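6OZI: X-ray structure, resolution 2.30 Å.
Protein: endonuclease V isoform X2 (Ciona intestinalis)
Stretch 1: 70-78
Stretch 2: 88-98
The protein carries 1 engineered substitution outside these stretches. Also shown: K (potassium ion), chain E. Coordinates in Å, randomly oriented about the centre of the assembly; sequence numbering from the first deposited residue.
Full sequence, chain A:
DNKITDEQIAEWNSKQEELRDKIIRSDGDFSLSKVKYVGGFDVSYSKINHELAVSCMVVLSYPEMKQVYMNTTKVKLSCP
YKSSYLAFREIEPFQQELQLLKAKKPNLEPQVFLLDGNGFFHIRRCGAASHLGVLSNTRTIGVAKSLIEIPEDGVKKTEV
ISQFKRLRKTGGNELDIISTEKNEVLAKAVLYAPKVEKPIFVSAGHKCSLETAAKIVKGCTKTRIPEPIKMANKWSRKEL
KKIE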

# COMPACT_ATOMS: atom_id res chain seq x y z
N MET A 70 4.72 18.43 -13.33
CA MET A 70 3.78 17.90 -12.35
C MET A 70 3.12 19.07 -11.63
O MET A 70 3.78 20.07 -11.33
CB MET A 70 4.47 16.98 -11.34
CG MET A 70 3.52 16.28 -10.37
SD MET A 70 3.15 17.25 -8.88
CE MET A 70 4.58 16.85 -7.87
N ASN A 71 1.82 18.94 -11.36
CA ASN A 71 1.13 19.90 -10.52
C ASN A 71 -0.04 19.20 -9.83
O ASN A 71 -0.70 18.35 -10.44
CB ASN A 71 0.64 21.12 -11.31
CG ASN A 71 -0.04 22.15 -10.43
OD1 ASN A 71 0.62 22.95 -9.76
ND2 ASN A 71 -1.37 22.15 -10.43
N THR A 72 -0.27 19.55 -8.57
CA THR A 72 -1.43 19.07 -7.82
C THR A 72 -2.24 20.27 -7.35
O THR A 72 -1.69 21.34 -7.11
CB THR A 72 -1.03 18.22 -6.60
OG1 THR A 72 -0.27 19.02 -5.69
CG2 THR A 72 -0.20 17.02 -7.02
N THR A 73 -3.55 20.08 -7.21
CA THR A 73 -4.44 21.16 -6.82
C THR A 73 -5.46 20.65 -5.82
O THR A 73 -6.13 19.64 -6.07
CB THR A 73 -5.18 21.74 -8.04
OG1 THR A 73 -4.24 22.01 -9.08
CG2 THR A 73 -5.90 23.02 -7.67
N LYS A 74 -5.57 21.32 -4.68
CA LYS A 74 -6.66 21.03 -3.76
C LYS A 74 -7.97 21.47 -4.39
O LYS A 74 -8.13 22.63 -4.76
CB LYS A 74 -6.43 21.72 -2.42
CG LYS A 74 -7.50 21.46 -1.38
CD LYS A 74 -7.26 22.30 -0.13
CE LYS A 74 -8.42 22.20 0.85
NZ LYS A 74 -9.70 22.62 0.22
N VAL A 75 -8.91 20.53 -4.51
CA VAL A 75 -10.16 20.75 -5.22
C VAL A 75 -11.31 20.19 -4.38
O VAL A 75 -11.12 19.33 -3.52
CB VAL A 75 -10.18 20.10 -6.62
CG1 VAL A 75 -9.05 20.65 -7.47
CG2 VAL A 75 -10.10 18.59 -6.50
N LYS A 76 -12.49 20.73 -4.62
CA LYS A 76 -13.73 20.21 -4.08
C LYS A 76 -14.49 19.52 -5.20
O LYS A 76 -14.83 20.15 -6.20
CB LYS A 76 -14.57 21.32 -3.45
CG LYS A 76 -14.00 21.83 -2.12
CD LYS A 76 -14.55 23.21 -1.72
CE LYS A 76 -16.07 23.25 -1.75
NZ LYS A 76 -16.58 24.61 -1.42
N LEU A 77 -14.72 18.21 -5.06
CA LEU A 77 -15.37 17.44 -6.10
C LEU A 77 -16.86 17.72 -6.10
O LEU A 77 -17.47 17.93 -5.05
CB LEU A 77 -15.10 15.94 -5.91
CG LEU A 77 -13.65 15.51 -6.21
CD1 LEU A 77 -13.43 14.03 -5.93
CD2 LEU A 77 -13.25 15.85 -7.64
N SER A 78 -17.46 17.75 -7.29
CA SER A 78 -18.86 18.13 -7.42
C SER A 78 -19.83 16.96 -7.29
O SER A 78 -21.00 17.18 -6.97
CB SER A 78 -19.10 18.84 -8.76
OG SER A 78 -18.55 18.13 -9.85
N PHE A 88 -18.45 13.58 -15.22
CA PHE A 88 -19.00 14.72 -14.50
C PHE A 88 -18.30 14.92 -13.16
O PHE A 88 -18.32 16.02 -12.62
CB PHE A 88 -20.51 14.53 -14.34
CG PHE A 88 -21.22 14.33 -15.65
CD1 PHE A 88 -21.54 15.41 -16.45
CD2 PHE A 88 -21.53 13.06 -16.10
CE1 PHE A 88 -22.17 15.24 -17.67
CE2 PHE A 88 -22.16 12.88 -17.33
CZ PHE A 88 -22.48 13.97 -18.10
N ARG A 89 -17.61 13.88 -12.68
CA ARG A 89 -16.81 13.97 -11.47
C ARG A 89 -15.45 14.62 -11.71
O ARG A 89 -14.90 15.24 -10.79
CB ARG A 89 -16.62 12.57 -10.88
CG ARG A 89 -15.74 12.49 -9.65
CD ARG A 89 -16.03 11.20 -8.91
NE ARG A 89 -15.01 10.84 -7.93
CZ ARG A 89 -15.07 11.16 -6.65
NH1 ARG A 89 -16.09 11.87 -6.18
NH2 ARG A 89 -14.09 10.77 -5.83
N GLU A 90 -14.87 14.47 -12.89
CA GLU A 90 -13.51 15.00 -13.04
C GLU A 90 -13.33 16.01 -14.19
O GLU A 90 -12.19 16.42 -14.45
CB GLU A 90 -12.51 13.85 -13.16
CG GLU A 90 -12.82 12.84 -14.23
CD GLU A 90 -11.88 11.63 -14.21
OE1 GLU A 90 -11.34 11.27 -13.13
OE2 GLU A 90 -11.70 11.02 -15.28
N ILE A 91 -14.40 16.46 -14.84
CA ILE A 91 -14.24 17.37 -15.98
C ILE A 91 -13.66 18.71 -15.53
O ILE A 91 -12.72 19.24 -16.14
CB ILE A 91 -15.57 17.55 -16.74
CG1 ILE A 91 -15.41 18.56 -17.89
CG2 ILE A 91 -16.68 18.03 -15.82
CD1 ILE A 91 -14.47 18.12 -18.98
N GLU A 92 -14.20 19.28 -14.44
CA GLU A 92 -13.71 20.59 -13.99
C GLU A 92 -12.28 20.54 -13.48
O GLU A 92 -11.46 21.38 -13.90
CB GLU A 92 -14.67 21.17 -12.94
CG GLU A 92 -14.20 22.50 -12.35
CD GLU A 92 -14.27 23.66 -13.34
OE1 GLU A 92 -14.78 23.48 -14.47
OE2 GLU A 92 -13.80 24.77 -12.98
N PRO A 93 -11.89 19.60 -12.60
CA PRO A 93 -10.47 19.54 -12.20
C PRO A 93 -9.54 19.37 -13.39
O PRO A 93 -8.44 19.94 -13.40
CB PRO A 93 -10.42 18.32 -11.27
CG PRO A 93 -11.81 18.11 -10.82
CD PRO A 93 -12.69 18.56 -11.93
N PHE A 94 -9.93 18.54 -14.37
CA PHE A 94 -9.12 18.36 -15.57
C PHE A 94 -8.94 19.66 -16.33
O PHE A 94 -7.81 20.03 -16.69
CB PHE A 94 -9.75 17.31 -16.48
CG PHE A 94 -9.01 17.13 -17.77
CD1 PHE A 94 -7.87 16.34 -17.81
CD2 PHE A 94 -9.45 17.73 -18.93
CE1 PHE A 94 -7.18 16.17 -18.99
CE2 PHE A 94 -8.76 17.55 -20.12
CZ PHE A 94 -7.62 16.77 -20.15
N GLN A 95 -10.05 20.34 -16.65
CA GLN A 95 -9.97 21.60 -17.38
C GLN A 95 -9.10 22.62 -16.65
O GLN A 95 -8.35 23.37 -17.29
CB GLN A 95 -11.37 22.16 -17.61
CG GLN A 95 -12.29 21.22 -18.37
CD GLN A 95 -12.56 21.70 -19.78
OE1 GLN A 95 -11.63 22.00 -20.53
NE2 GLN A 95 -13.84 21.79 -20.14
N GLN A 96 -9.23 22.69 -15.32
CA GLN A 96 -8.40 23.61 -14.55
C GLN A 96 -6.92 23.24 -14.64
O GLN A 96 -6.06 24.10 -14.88
CB GLN A 96 -8.88 23.67 -13.10
CG GLN A 96 -10.22 24.38 -12.94
CD GLN A 96 -10.21 25.81 -13.50
OE1 GLN A 96 -9.21 26.53 -13.39
NE2 GLN A 96 -11.32 26.22 -14.11
N GLU A 97 -6.59 21.96 -14.40
CA GLU A 97 -5.20 21.54 -14.53
C GLU A 97 -4.66 21.85 -15.91
O GLU A 97 -3.54 22.35 -16.05
CB GLU A 97 -5.04 20.04 -14.23
CG GLU A 97 -5.26 19.63 -12.77
CD GLU A 97 -4.12 20.05 -11.85
OE1 GLU A 97 -3.12 20.62 -12.32
OE2 GLU A 97 -4.24 19.82 -10.63
N LEU A 98 -5.45 21.56 -16.95
CA LEU A 98 -5.01 21.77 -18.33
C LEU A 98 -4.73 23.24 -18.59
O LEU A 98 -3.73 23.60 -19.20
CB LEU A 98 -6.06 21.24 -19.29
CG LEU A 98 -5.74 21.36 -20.78
CD1 LEU A 98 -4.55 20.48 -21.12
CD2 LEU A 98 -6.95 20.99 -21.63
K K E . 0.09 23.47 -7.02
O HOH W 1 -2.63 24.22 -8.34
O HOH W 2 0.48 22.10 -4.72
O HOH W 3 2.33 21.20 -7.14
O HOH W 4 -15.76 17.97 -9.70

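The carboxylate of Glu97 makes the strongest contacts between the two stretches. Thr73 OG1 donates a hydrogen bond to Glu97 OE2 at 2.7 Å. Asn71 ND2 donates another to Glu97 OE1 at 3.0 Å, with a nearly straight N-H...O angle of 164°. Each carboxylate oxygen thus accepts a hydrogen bond from a strand side chain. Asn71 and Thr73 both point toward the helix, as alternate residues of a strand do. Glu97 starts out sideways, and its m, m rotamer brings the carboxylate nearer to the strand.

A potassium ion lies beside this cluster. Asn71 OD1 and Thr72 O each bind K at 2.8 Å, and three waters also bind it. The Asn71 amide therefore has two roles: its oxygen faces the cation, and its nitrogen faces the negatively charged Glu97. Water 1 binds K and also accepts a hydrogen bond from Asn71 ND2 at 3.2 Å.

At the other end, water 4 bridges the backbones. It accepts from Ser78 N at 3.0 Å and donates to Arg89 O at 3.1 Å.

Between these polar ends the packing is largely apolar. Leu77 points toward the helix and has the largest covered area of any residue here. Its CD2 lies 4.2 Å from Pro93 CG. Its CD1 sits over one face of the Arg89 guanidinium, 3.3 Å from Arg89 NH2. The extended Arg89 side chain brings its end close enough for this contact.

The strand and helix run roughly antiparallel, at 146°, with their axes 9.6 Å apart at closest approach. Asn71 CA accordingly lies nearest Glu97 CA, at 7.7 Å, and Ser78 CA, in the loop after the strand, nearest Arg89 CA, at 6.2 Å. The helix is kinked where the N atoms of Glu92 and Pro93 lack bonds to the preceding turn; proline has no amide hydrogen to give. The contact is modest, burying 378 Å² in total.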